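Local coordinates for Glyco_hydro_cc domain-containing protein (Cryptococcus neoformans, PDB 6UBC) that probably binds beta-1,3-glucan oligosaccharides through a glycoside hydrolase family 128 (subgroup VII) barrel domain of the alpha/beta type, at residues A[195-200]-A[335-340]; A[223-228]-A[271-276]; A[323-328]-A[360-365]; A[343-348]-A[352-357]; A[372-375]-A[379-382]. All coordinates share one frame; numbering follows the deposited sequence.

Contact 1 (A[195-200]-A[335-340]); sequences GSYTPN and SWDITN
Ile-338 and Tyr-197 make the apolar half of this contact, a CH-pi interaction. The CD1 methyl of Ile-338 lies over one face of the Tyr-197 ring, 4.1 Å from its centroid and 17° off the normal, displaced toward the rim at CG and CD1. An extended Ile-338 chain (chi2 172°) carries the methyl out to the ring, and the two side chains lie alongside, pointing opposite ways.

Van der Waals contact continues at the phenol end: OH of Tyr-197 sits 3.5 Å from CB of Asp-337, the aspartate side chain running roughly perpendicular to the tyrosine. The Asp-337 carboxylate is engaged away from the tyrosine, OD1 in a salt bridge with Lys-302 and OD2 in a hydrogen bond with the backbone N of Leu-308.

The polar link runs through water. One molecule donates to O of Asp-337 at 2.7 Å and reaches OH of Tyr-197 only weakly, at 3.4 Å. Within the loop, OG of Ser-196 accepts from N of Thr-198 at 3.3 Å, an ST turn.

No direct hydrogen bond joins the two segments; between them dispersion at the tyrosine face dominates, while loop hydrogen bonds, such as Tyr-197 O to Trp-367 NE1, go elsewhere.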
# COMPACT_ATOMS: atom_id res chain seq x y z
N GLY A 195 -11.86 -2.98 -13.05
CA GLY A 195 -10.72 -2.11 -12.74
C GLY A 195 -9.52 -2.49 -13.57
O GLY A 195 -9.39 -3.64 -13.93
N SER A 196 -8.71 -1.51 -13.86
CA SER A 196 -7.36 -1.61 -14.41
C SER A 196 -6.35 -1.74 -13.24
O SER A 196 -6.61 -1.27 -12.07
CB SER A 196 -7.12 -0.45 -15.28
OG SER A 196 -5.72 -0.25 -15.55
N TYR A 197 -5.18 -2.26 -13.57
CA TYR A 197 -4.09 -2.46 -12.59
C TYR A 197 -3.57 -1.08 -12.16
O TYR A 197 -3.06 -0.98 -11.04
CB TYR A 197 -3.01 -3.36 -13.16
CG TYR A 197 -3.34 -4.83 -13.03
CD1 TYR A 197 -4.60 -5.28 -12.69
CD2 TYR A 197 -2.35 -5.77 -13.19
CE1 TYR A 197 -4.88 -6.65 -12.56
CE2 TYR A 197 -2.63 -7.13 -13.14
CZ TYR A 197 -3.88 -7.57 -12.79
OH TYR A 197 -4.14 -8.91 -12.69
N THR A 198 -3.63 -0.07 -13.04
CA THR A 198 -3.45 1.35 -12.66
C THR A 198 -4.82 2.00 -12.57
O THR A 198 -5.42 2.28 -13.62
CB THR A 198 -2.55 2.05 -13.67
OG1 THR A 198 -1.27 1.42 -13.66
CG2 THR A 198 -2.35 3.51 -13.34
N PRO A 199 -5.40 2.20 -11.37
CA PRO A 199 -6.78 2.69 -11.27
C PRO A 199 -6.98 4.02 -12.01
O PRO A 199 -6.22 4.98 -11.77
CB PRO A 199 -6.99 2.84 -9.78
CG PRO A 199 -6.06 1.74 -9.20
CD PRO A 199 -4.81 1.87 -10.05
N ASN A 200 -7.94 4.02 -12.93
CA ASN A 200 -8.34 5.27 -13.62
C ASN A 200 -7.16 5.82 -14.43
O ASN A 200 -7.16 7.01 -14.82
CB ASN A 200 -8.86 6.27 -12.61
CG ASN A 200 -10.06 5.71 -11.91
OD1 ASN A 200 -11.06 5.45 -12.56
ND2 ASN A 200 -10.00 5.51 -10.60
N SER A 335 -3.69 -17.28 -5.65
CA SER A 335 -2.54 -16.34 -5.54
C SER A 335 -3.07 -14.91 -5.65
O SER A 335 -4.27 -14.68 -5.97
CB SER A 335 -1.36 -16.60 -6.47
OG SER A 335 -0.17 -15.86 -6.00
N TRP A 336 -2.19 -13.96 -5.43
CA TRP A 336 -2.53 -12.55 -5.62
C TRP A 336 -2.32 -12.16 -7.09
O TRP A 336 -1.55 -12.88 -7.81
CB TRP A 336 -1.74 -11.67 -4.68
CG TRP A 336 -0.24 -11.76 -4.83
CD1 TRP A 336 0.52 -11.00 -5.66
CD2 TRP A 336 0.66 -12.52 -4.03
NE1 TRP A 336 1.83 -11.26 -5.45
CE2 TRP A 336 1.95 -12.17 -4.43
CE3 TRP A 336 0.51 -13.43 -3.00
CZ2 TRP A 336 3.07 -12.76 -3.88
CZ3 TRP A 336 1.63 -14.02 -2.45
CH2 TRP A 336 2.90 -13.70 -2.91
N ASP A 337 -2.92 -11.03 -7.48
CA ASP A 337 -2.71 -10.44 -8.83
C ASP A 337 -1.53 -9.47 -8.80
O ASP A 337 -0.80 -9.37 -9.78
CB ASP A 337 -3.99 -9.76 -9.28
CG ASP A 337 -5.16 -10.68 -9.36
OD1 ASP A 337 -5.02 -11.65 -10.05
OD2 ASP A 337 -6.19 -10.41 -8.76
N ILE A 338 -1.43 -8.72 -7.69
CA ILE A 338 -0.52 -7.54 -7.53
C ILE A 338 0.29 -7.70 -6.24
O ILE A 338 -0.31 -7.94 -5.20
CB ILE A 338 -1.31 -6.23 -7.60
CG1 ILE A 338 -1.90 -6.04 -9.01
CG2 ILE A 338 -0.45 -5.06 -7.18
CD1 ILE A 338 -2.81 -4.89 -9.10
N THR A 339 1.61 -7.61 -6.37
CA THR A 339 2.56 -7.75 -5.24
C THR A 339 2.59 -6.37 -4.55
O THR A 339 2.78 -5.35 -5.21
CB THR A 339 3.96 -8.19 -5.67
OG1 THR A 339 3.82 -9.35 -6.49
CG2 THR A 339 4.83 -8.50 -4.48
N ASN A 340 2.38 -6.40 -3.24
CA ASN A 340 2.23 -5.21 -2.39
C ASN A 340 3.56 -4.90 -1.74
O ASN A 340 4.03 -5.78 -0.94
CB ASN A 340 1.18 -5.51 -1.31
CG ASN A 340 0.84 -4.35 -0.41
OD1 ASN A 340 1.50 -3.32 -0.45
ND2 ASN A 340 -0.20 -4.54 0.43
O HOH W 1 -1.17 -10.44 -12.19

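Contact 2 (A[223-228]-A[271-276]); sequences YDWNAT and GFEEPD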
# COMPACT_ATOMS: atom_id res chain seq x y z
N TYR A 223 -7.12 4.56 -0.07
CA TYR A 223 -7.53 3.60 0.98
C TYR A 223 -7.13 4.19 2.32
O TYR A 223 -6.22 5.09 2.35
CB TYR A 223 -6.89 2.25 0.75
CG TYR A 223 -5.44 2.11 1.20
CD1 TYR A 223 -4.39 2.76 0.55
CD2 TYR A 223 -5.11 1.27 2.24
CE1 TYR A 223 -3.08 2.62 0.97
CE2 TYR A 223 -3.80 1.05 2.62
CZ TYR A 223 -2.77 1.76 2.01
OH TYR A 223 -1.45 1.58 2.38
N ASP A 224 -7.71 3.64 3.39
CA ASP A 224 -7.54 4.22 4.74
C ASP A 224 -7.37 3.11 5.80
O ASP A 224 -7.66 3.39 6.98
CB ASP A 224 -8.67 5.19 5.06
CG ASP A 224 -10.01 4.49 5.27
OD1 ASP A 224 -10.09 3.28 5.06
OD2 ASP A 224 -10.95 5.19 5.66
N TRP A 225 -7.02 1.92 5.35
CA TRP A 225 -6.76 0.71 6.17
C TRP A 225 -8.06 0.10 6.68
O TRP A 225 -7.97 -1.01 7.21
CB TRP A 225 -5.79 0.98 7.31
CG TRP A 225 -4.44 1.44 6.85
CD1 TRP A 225 -3.48 0.66 6.31
CD2 TRP A 225 -3.92 2.78 6.83
NE1 TRP A 225 -2.36 1.38 6.00
CE2 TRP A 225 -2.61 2.69 6.28
CE3 TRP A 225 -4.40 4.02 7.25
CZ2 TRP A 225 -1.81 3.80 6.12
CZ3 TRP A 225 -3.58 5.13 7.11
CH2 TRP A 225 -2.31 5.02 6.53
N ASN A 226 -9.20 0.74 6.47
CA ASN A 226 -10.51 0.15 6.87
C ASN A 226 -11.02 -0.81 5.77
O ASN A 226 -10.53 -0.78 4.58
CB ASN A 226 -11.54 1.25 7.17
CG ASN A 226 -11.11 2.11 8.33
OD1 ASN A 226 -10.62 1.56 9.32
ND2 ASN A 226 -11.25 3.43 8.20
N ALA A 227 -12.05 -1.59 6.10
CA ALA A 227 -12.66 -2.52 5.13
C ALA A 227 -13.09 -1.75 3.88
O ALA A 227 -12.82 -2.23 2.73
CB ALA A 227 -13.81 -3.29 5.80
N THR A 228 -13.72 -0.59 4.09
CA THR A 228 -14.14 0.35 3.05
C THR A 228 -13.65 1.72 3.46
O THR A 228 -13.85 2.08 4.61
CB THR A 228 -15.67 0.33 2.88
OG1 THR A 228 -16.12 -1.01 2.65
CG2 THR A 228 -16.11 1.25 1.77
N GLY A 271 -4.38 -6.77 0.96
CA GLY A 271 -4.16 -7.76 2.01
C GLY A 271 -3.49 -7.17 3.25
O GLY A 271 -3.27 -5.94 3.35
N PHE A 272 -3.11 -8.06 4.14
CA PHE A 272 -2.79 -7.70 5.54
C PHE A 272 -1.64 -6.70 5.59
O PHE A 272 -0.66 -6.79 4.83
CB PHE A 272 -2.44 -8.93 6.34
CG PHE A 272 -3.37 -10.09 6.05
CD1 PHE A 272 -4.70 -9.99 6.33
CD2 PHE A 272 -2.90 -11.25 5.45
CE1 PHE A 272 -5.57 -11.04 6.07
CE2 PHE A 272 -3.75 -12.32 5.20
CZ PHE A 272 -5.09 -12.21 5.53
N GLU A 273 -1.79 -5.79 6.54
CA GLU A 273 -0.77 -4.80 6.85
C GLU A 273 0.40 -5.43 7.60
O GLU A 273 0.23 -5.71 8.79
CB GLU A 273 -1.37 -3.71 7.75
CG GLU A 273 -0.39 -2.60 8.05
CD GLU A 273 -0.26 -1.53 6.99
OE1 GLU A 273 -1.04 -1.56 5.99
OE2 GLU A 273 0.66 -0.66 7.22
N GLU A 274 1.57 -5.62 6.98
CA GLU A 274 2.79 -6.00 7.72
C GLU A 274 2.51 -7.14 8.69
O GLU A 274 2.84 -7.09 9.90
CB GLU A 274 3.25 -4.70 8.35
CG GLU A 274 3.77 -3.72 7.33
CD GLU A 274 4.26 -2.38 7.86
OE1 GLU A 274 4.28 -2.27 9.15
OE2 GLU A 274 4.68 -1.49 7.02
N PRO A 275 1.97 -8.29 8.24
CA PRO A 275 1.80 -9.43 9.12
C PRO A 275 3.14 -9.96 9.66
O PRO A 275 3.12 -10.72 10.68
CB PRO A 275 1.02 -10.45 8.26
CG PRO A 275 1.44 -10.09 6.84
CD PRO A 275 1.53 -8.57 6.87
N ASP A 276 4.24 -9.63 8.99
CA ASP A 276 5.60 -10.09 9.35
C ASP A 276 6.17 -9.26 10.49
O ASP A 276 7.29 -9.59 10.95
CB ASP A 276 6.52 -10.10 8.12
CG ASP A 276 6.65 -8.78 7.42
OD1 ASP A 276 5.63 -8.01 7.39
OD2 ASP A 276 7.76 -8.52 6.89
O HOH W 2 -0.81 -1.06 3.28
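Trp-225 and Glu-273 meet in the loops that follow strands 221-223 and 268-270, at the C-terminal ends of two parallel barrel strands. The glutamate comes to the edge of the indole, near its plane: OE1 of Glu-273 is 3.2 Å from NE1 of Trp-225 and 3.3 Å from CD1 of the same ring. Carboxylate and indole planes stand 83° apart. A bend at chi2 (82°) turns the Glu-273 carboxylate aside from the direction set by CB and CG. The clear hydrogen-bond partner of NE1 is OE2 of Glu-370, so two acidic side chains approach the N-H edge of the indole.

A water extends this polar cluster. It lies 2.9 Å from OH of Tyr-223 and 2.8 Å from OE1 of Glu-273, placed to donate to both, although other acceptors compete for its protons. The Tyr-223 hydroxyl is also hydrogen-bonded to O of Thr-369.

Within 223-228 the backbone turns. OD1 of Asp-224 accepts from N of Asn-226 at 3.0 Å, an Asx turn around Trp-225, which has positive phi (75°).

Aromatic and acidic side chains gathered on loops at the C-terminal rim are typical of the carbohydrate-binding cleft of glycoside hydrolase barrels, and the arrangement is consistent with such a site here.

Contact 3 (A[323-328]-A[360-365]); sequences KWLSAF and NTYGKP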
# COMPACT_ATOMS: atom_id res chain seq x y z
N LYS A 323 11.42 -14.76 4.92
CA LYS A 323 10.62 -15.80 4.21
C LYS A 323 9.18 -15.88 4.75
O LYS A 323 8.59 -16.97 4.71
CB LYS A 323 11.36 -17.14 4.33
CG LYS A 323 12.75 -17.13 3.69
CD LYS A 323 13.28 -18.52 3.67
CE LYS A 323 14.62 -18.62 2.97
NZ LYS A 323 15.35 -19.81 3.46
N TRP A 324 8.55 -14.74 5.04
CA TRP A 324 7.11 -14.73 5.39
C TRP A 324 6.29 -14.86 4.10
O TRP A 324 5.46 -15.81 3.98
CB TRP A 324 6.75 -13.46 6.15
CG TRP A 324 5.42 -13.53 6.86
CD1 TRP A 324 5.19 -13.76 8.19
CD2 TRP A 324 4.14 -13.35 6.25
NE1 TRP A 324 3.83 -13.77 8.43
CE2 TRP A 324 3.16 -13.56 7.26
CE3 TRP A 324 3.71 -13.14 4.94
CZ2 TRP A 324 1.80 -13.58 6.97
CZ3 TRP A 324 2.37 -13.15 4.67
CH2 TRP A 324 1.43 -13.28 5.69
N LEU A 325 6.48 -13.92 3.18
CA LEU A 325 5.68 -13.90 1.95
C LEU A 325 5.94 -15.18 1.16
O LEU A 325 5.03 -15.69 0.48
CB LEU A 325 6.00 -12.69 1.11
CG LEU A 325 4.97 -12.38 0.03
CD1 LEU A 325 3.56 -12.13 0.60
CD2 LEU A 325 5.40 -11.20 -0.81
N SER A 326 7.19 -15.62 1.12
CA SER A 326 7.52 -16.80 0.28
C SER A 326 6.80 -18.02 0.84
O SER A 326 6.28 -18.84 0.03
CB SER A 326 9.00 -17.03 0.14
OG SER A 326 9.64 -17.26 1.39
N ALA A 327 6.79 -18.18 2.15
CA ALA A 327 6.04 -19.32 2.74
C ALA A 327 4.54 -19.13 2.53
O ALA A 327 3.85 -20.11 2.24
CB ALA A 327 6.36 -19.53 4.19
N PHE A 328 4.03 -17.93 2.71
CA PHE A 328 2.60 -17.60 2.51
C PHE A 328 2.21 -17.98 1.08
O PHE A 328 1.17 -18.59 0.84
CB PHE A 328 2.39 -16.10 2.79
CG PHE A 328 1.04 -15.51 2.46
CD1 PHE A 328 -0.03 -15.61 3.37
CD2 PHE A 328 0.81 -14.84 1.26
CE1 PHE A 328 -1.28 -15.10 3.04
CE2 PHE A 328 -0.43 -14.29 0.98
CZ PHE A 328 -1.48 -14.43 1.86
N ASN A 360 11.65 -9.66 -9.38
CA ASN A 360 12.46 -10.85 -9.74
C ASN A 360 11.86 -12.09 -9.10
O ASN A 360 11.84 -13.13 -9.74
CB ASN A 360 13.93 -10.67 -9.35
CG ASN A 360 14.58 -9.61 -10.20
OD1 ASN A 360 14.04 -9.25 -11.23
ND2 ASN A 360 15.72 -9.11 -9.79
N THR A 361 11.33 -12.02 -7.89
CA THR A 361 10.80 -13.20 -7.18
C THR A 361 9.44 -13.64 -7.73
O THR A 361 9.28 -14.88 -7.90
CB THR A 361 10.83 -13.00 -5.66
OG1 THR A 361 12.13 -12.65 -5.21
CG2 THR A 361 10.44 -14.22 -4.87
N TYR A 362 8.50 -12.74 -8.00
CA TYR A 362 7.09 -13.12 -8.32
C TYR A 362 6.68 -12.81 -9.76
O TYR A 362 5.73 -13.38 -10.22
CB TYR A 362 6.15 -12.46 -7.32
CG TYR A 362 6.43 -12.99 -5.94
CD1 TYR A 362 6.07 -14.29 -5.61
CD2 TYR A 362 7.08 -12.23 -4.98
CE1 TYR A 362 6.35 -14.84 -4.36
CE2 TYR A 362 7.38 -12.77 -3.71
CZ TYR A 362 7.00 -14.07 -3.39
OH TYR A 362 7.31 -14.67 -2.17
N GLY A 363 7.35 -11.90 -10.44
CA GLY A 363 7.07 -11.52 -11.82
C GLY A 363 5.71 -10.92 -12.02
O GLY A 363 5.32 -10.82 -13.19
N LYS A 364 5.06 -10.39 -10.95
CA LYS A 364 3.75 -9.72 -11.03
C LYS A 364 3.88 -8.20 -10.84
O LYS A 364 4.83 -7.66 -10.26
CB LYS A 364 2.79 -10.31 -9.98
CG LYS A 364 2.48 -11.77 -10.24
CD LYS A 364 1.59 -12.36 -9.24
CE LYS A 364 1.39 -13.81 -9.53
NZ LYS A 364 0.60 -14.48 -8.47
N PRO A 365 2.90 -7.48 -11.39
CA PRO A 365 2.84 -6.04 -11.23
C PRO A 365 2.82 -5.69 -9.75
O PRO A 365 2.29 -6.46 -8.95
CB PRO A 365 1.53 -5.60 -11.92
CG PRO A 365 1.12 -6.76 -12.78
CD PRO A 365 1.82 -8.01 -12.25
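Ser-326 and Thr-361 are the closest backbone positions, their CA atoms 8.9 Å apart, so the helix beginning at Trp-324 and the end of helix 348-362 are far enough apart that a long side chain, Tyr-362, makes the contact. Gly-363, with positive phi, takes the chain out of that second helix immediately afterwards.

Tyr-362 points its phenol end at the first turn of the other helix. OH of Tyr-362 rests 3.3 Å from CA of Ser-326 and 3.7 Å from its CB. It also lies near N of Ser-326, but the angle is too poor for a hydrogen bond; that N-H is given to OE2 of Glu-319, whose OE1 takes the N-H of Leu-325.

Leu-325 supplies the apolar partner. With CG opposite the backbone N (chi1 -164°), its CD2 branch approaches the ring obliquely, 3.8 Å from CE2 of Tyr-362 and 4.2 Å from CZ of the same ring. CG of Leu-325 comes within 3.9 Å of OH of Tyr-362. From within its own segment, CG2 of Thr-361 sits 3.6 Å above one face of the ring, offset toward the rim, and the Trp-336 ring packs edge-to-face with the Tyr-362 ring.

The tyrosine is therefore fixed by shape more than by polarity: its hydroxyl lies against helix backbone whose nearby amides are already committed to Glu-319, and Leu-325, Thr-361 and Trp-336 pack around the ring.

Contact 4 (A[343-348]-A[352-357]); sequences INKNSM and KTDIDY
Asp-354 reaches from helix 348-362 toward Ile-343 and Lys-345 on the preceding strand, and its atoms divide between the two. CB of Asp-354 comes within 4.1 Å of CG1 of Ile-343. A chi1 of -72° then turns the carboxylate toward the strand, its CG 3.8 Å from CE of Lys-345. At the tip the two oxygens part company. Within the two segments OD2 of Asp-354 meets mainly hydrocarbon, 3.5 Å from CG1 of Ile-343, with CG2 of that residue close by. OD1 of Asp-354 faces the lysine, 3.3 Å from its CE and 3.8 Å from its NZ, which makes a long salt bridge. OD1 also accepts a weak hydrogen bond from N of Ala-317.

Lys-345 bends at chi2 to bring its CE obliquely beside the carboxylate. Its ammonium has a stronger partner in OD2 of Asp-376 and is thus drawn between two acids, a placing that probably favours its charged form.

A purely apolar touch joins CD1 of Ile-343 to CG1 of Ile-355 at 4.2 Å. At the other end of the contact, N of Lys-352 donates to O of Met-348 at 2.9 Å (N-H...O angle 161°), a bond of the helix's own first turn.

Strand 343-345 and helix 352-357 run at 146° to each other, the first half of a beta-alpha-beta crossover. The strand pairs with parallel strand 366-375, while helix 348-362 lies against the sheet through Ile-343 and beside helix 386-402 through Met-348 and Ile-355.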
# COMPACT_ATOMS: atom_id res chain seq x y z
N ILE A 343 7.78 0.66 1.00
CA ILE A 343 9.16 1.10 0.75
C ILE A 343 9.52 2.18 1.76
O ILE A 343 8.91 3.27 1.73
CB ILE A 343 9.31 1.56 -0.70
CG1 ILE A 343 9.03 0.39 -1.64
CG2 ILE A 343 10.69 2.10 -0.97
CD1 ILE A 343 9.20 0.76 -3.12
N ASN A 344 10.46 1.85 2.63
CA ASN A 344 10.95 2.79 3.68
C ASN A 344 12.45 2.86 3.46
O ASN A 344 13.15 1.99 3.98
CB ASN A 344 10.53 2.32 5.07
CG ASN A 344 9.00 2.38 5.17
OD1 ASN A 344 8.45 3.46 5.15
ND2 ASN A 344 8.37 1.24 5.43
N LYS A 345 12.86 3.84 2.66
CA LYS A 345 14.24 3.97 2.18
C LYS A 345 14.59 5.45 2.14
O LYS A 345 13.69 6.26 2.24
CB LYS A 345 14.37 3.31 0.82
CG LYS A 345 14.19 1.79 0.79
CD LYS A 345 15.22 0.98 1.59
CE LYS A 345 15.00 -0.47 1.29
NZ LYS A 345 15.95 -1.35 2.00
N ASN A 346 15.89 5.78 2.02
CA ASN A 346 16.26 7.20 1.92
C ASN A 346 17.06 7.48 0.67
O ASN A 346 17.61 8.58 0.60
CB ASN A 346 17.02 7.69 3.15
CG ASN A 346 18.43 7.16 3.26
OD1 ASN A 346 18.82 6.27 2.50
ND2 ASN A 346 19.16 7.66 4.23
N SER A 347 17.03 6.60 -0.31
CA SER A 347 17.77 6.73 -1.58
C SER A 347 17.06 5.90 -2.66
O SER A 347 16.35 4.90 -2.33
CB SER A 347 19.22 6.31 -1.40
OG SER A 347 19.38 4.93 -1.38
N MET A 348 17.15 6.35 -3.89
CA MET A 348 16.54 5.62 -5.02
C MET A 348 17.19 4.24 -5.17
O MET A 348 16.49 3.34 -5.61
CB MET A 348 16.63 6.46 -6.29
CG MET A 348 15.77 7.75 -6.24
SD MET A 348 14.05 7.48 -5.68
CE MET A 348 14.17 7.96 -3.94
N LYS A 352 14.97 0.88 -5.55
CA LYS A 352 15.18 -0.09 -6.63
C LYS A 352 15.45 -1.47 -6.05
O LYS A 352 14.94 -2.41 -6.60
CB LYS A 352 16.29 0.38 -7.56
CG LYS A 352 15.92 1.55 -8.42
CD LYS A 352 17.15 2.20 -9.04
CE LYS A 352 16.81 3.14 -10.17
NZ LYS A 352 17.98 4.05 -10.42
N THR A 353 16.22 -1.58 -5.00
CA THR A 353 16.44 -2.88 -4.35
C THR A 353 15.09 -3.54 -4.04
O THR A 353 14.89 -4.73 -4.31
CB THR A 353 17.27 -2.67 -3.09
OG1 THR A 353 18.54 -2.18 -3.49
CG2 THR A 353 17.42 -3.93 -2.28
N ASP A 354 14.15 -2.80 -3.46
CA ASP A 354 12.84 -3.39 -3.09
C ASP A 354 12.09 -3.85 -4.34
O ASP A 354 11.57 -5.00 -4.36
CB ASP A 354 11.97 -2.43 -2.28
CG ASP A 354 12.40 -2.14 -0.85
OD1 ASP A 354 13.30 -2.85 -0.30
OD2 ASP A 354 11.81 -1.21 -0.25
N ILE A 355 11.99 -2.97 -5.35
CA ILE A 355 11.19 -3.29 -6.56
C ILE A 355 11.84 -4.47 -7.27
O ILE A 355 11.14 -5.46 -7.62
CB ILE A 355 11.02 -2.08 -7.48
CG1 ILE A 355 10.32 -0.93 -6.80
CG2 ILE A 355 10.31 -2.56 -8.74
CD1 ILE A 355 10.41 0.30 -7.61
N ASP A 356 13.16 -4.45 -7.39
CA ASP A 356 13.89 -5.58 -8.01
C ASP A 356 13.58 -6.88 -7.27
O ASP A 356 13.32 -7.92 -7.93
CB ASP A 356 15.39 -5.34 -8.04
CG ASP A 356 15.87 -4.28 -9.00
OD1 ASP A 356 15.11 -3.80 -9.82
OD2 ASP A 356 17.01 -3.93 -8.88
N TYR A 357 13.70 -6.91 -5.94
CA TYR A 357 13.52 -8.16 -5.19
C TYR A 357 12.14 -8.74 -5.52
O TYR A 357 11.99 -9.97 -5.84
CB TYR A 357 13.76 -7.99 -3.69
CG TYR A 357 13.38 -9.25 -2.97
CD1 TYR A 357 14.18 -10.37 -3.00
CD2 TYR A 357 12.11 -9.40 -2.43
CE1 TYR A 357 13.78 -11.57 -2.45
CE2 TYR A 357 11.70 -10.60 -1.89
CZ TYR A 357 12.54 -11.70 -1.89
OH TYR A 357 12.11 -12.89 -1.39

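Contact 5 (A[372-375]-A[379-382]); sequences ACVD and DFVP
Val-374 and Phe-380 are brought together by two extended first torsions. CG1 of Val-374 stands opposite its backbone N (chi1 178°), and the ring of Phe-380 swings out in the same sense (chi1 -163°), which returns it over the valine although its CB leaves the backbone in the other direction. The result is an almost perfectly centred CH-pi contact: CG1 of Val-374 lies 3.6 Å from the centroid of the Phe-380 ring, 1° off the normal, and each of the six ring carbons of Phe-380 is 3.9 Å from that methyl. The second methyl, CG2, is shared by ring and proline, 4.0 Å from CZ of Phe-380 and 4.1 Å from CA of Pro-382.

Val-374 and Pro-382 form an antiparallel non-hydrogen-bonded pair. Their CA atoms are only 4.0 Å apart, and both side chains lie on one face of the sheet. Asp-375 and Val-381 follow as the hydrogen-bonded pair with side chains on the other face: N of Asp-375 donates to O of Val-381 at 2.9 Å, and N of Val-381 returns a bond to O of Asp-375 at 3.0 Å. A water also donates to O of Asp-375, so two donors grip that carbonyl, and the same water accepts from N of Asp-379 at 3.0 Å to bridge the two ends of the connecting turn. The Asp-375 carboxylate bonds within the turn, through OD1 to OG of Ser-377.

Next along the strands, the disulfide Cys-373 to Cys-383 ties them together, completing a short disulfide-linked beta hairpin formed by the end of barrel strand 366-375 and strand 381-382.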
# COMPACT_ATOMS: atom_id res chain seq x y z
N ALA A 372 7.74 5.92 2.42
CA ALA A 372 8.23 6.97 3.33
C ALA A 372 9.73 7.09 3.25
O ALA A 372 10.39 6.09 3.01
CB ALA A 372 7.76 6.73 4.73
N CYS A 373 10.25 8.30 3.51
CA CYS A 373 11.70 8.57 3.63
C CYS A 373 12.15 8.05 4.99
O CYS A 373 11.83 8.68 6.03
CB CYS A 373 12.00 10.04 3.47
SG CYS A 373 13.76 10.40 3.20
N VAL A 374 12.91 6.98 5.01
CA VAL A 374 13.46 6.34 6.23
C VAL A 374 14.86 5.86 5.91
O VAL A 374 15.04 5.13 4.93
CB VAL A 374 12.59 5.18 6.71
CG1 VAL A 374 13.15 4.50 7.93
CG2 VAL A 374 11.14 5.55 6.94
N ASP A 375 15.81 6.14 6.79
CA ASP A 375 17.16 5.53 6.70
C ASP A 375 17.12 4.17 7.39
O ASP A 375 17.08 4.12 8.63
CB ASP A 375 18.19 6.51 7.25
CG ASP A 375 19.58 5.91 7.19
OD1 ASP A 375 19.71 4.78 6.70
OD2 ASP A 375 20.48 6.58 7.66
N ASP A 379 19.15 0.84 11.50
CA ASP A 379 17.91 0.41 12.22
C ASP A 379 16.73 0.97 11.40
O ASP A 379 16.54 0.53 10.20
CB ASP A 379 17.89 0.90 13.67
CG ASP A 379 19.23 0.90 14.43
OD1 ASP A 379 19.79 -0.21 14.74
OD2 ASP A 379 19.69 2.02 14.75
N PHE A 380 15.93 1.87 12.00
CA PHE A 380 14.78 2.47 11.28
C PHE A 380 14.70 3.90 11.75
O PHE A 380 14.16 4.14 12.84
CB PHE A 380 13.52 1.67 11.60
CG PHE A 380 12.36 1.89 10.68
CD1 PHE A 380 12.22 1.11 9.52
CD2 PHE A 380 11.38 2.84 10.95
CE1 PHE A 380 11.13 1.27 8.69
CE2 PHE A 380 10.29 3.00 10.11
CZ PHE A 380 10.19 2.24 8.95
N VAL A 381 15.37 4.79 11.03
CA VAL A 381 15.42 6.22 11.38
C VAL A 381 14.71 7.08 10.33
O VAL A 381 15.29 7.43 9.29
CB VAL A 381 16.88 6.65 11.55
CG1 VAL A 381 16.94 8.10 12.00
CG2 VAL A 381 17.65 5.72 12.48
N PRO A 382 13.43 7.44 10.58
CA PRO A 382 12.70 8.26 9.64
C PRO A 382 13.46 9.55 9.37
O PRO A 382 14.02 10.20 10.26
CB PRO A 382 11.32 8.42 10.30
CG PRO A 382 11.23 7.25 11.23
CD PRO A 382 12.64 7.02 11.74
O HOH W 3 19.38 3.42 9.95

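Overall arrangement
All five contacts belong to one barrel domain. Contact 2, the most central, its centre about 8 Å from the centre of the chain, is built on carboxylates, an indole and a bridging water at the C-terminal strand ends. Contacts 1 and 4 share strand 339-345: contact 1 sits at its start with a tyrosine face, contact 4 at its end with buried isoleucines beside a charged pair. Contacts 3 and 4 both use helix 348-362, and contact 3 meets contact 1 through Trp-336 and Lys-364. Contact 5, its centre about 17 Å from the chain's centre and partly exposed, continues the sheet of contact 4 through Lys-345 and Val-374, and alone relies on cross-strand backbone bonding and a disulfide.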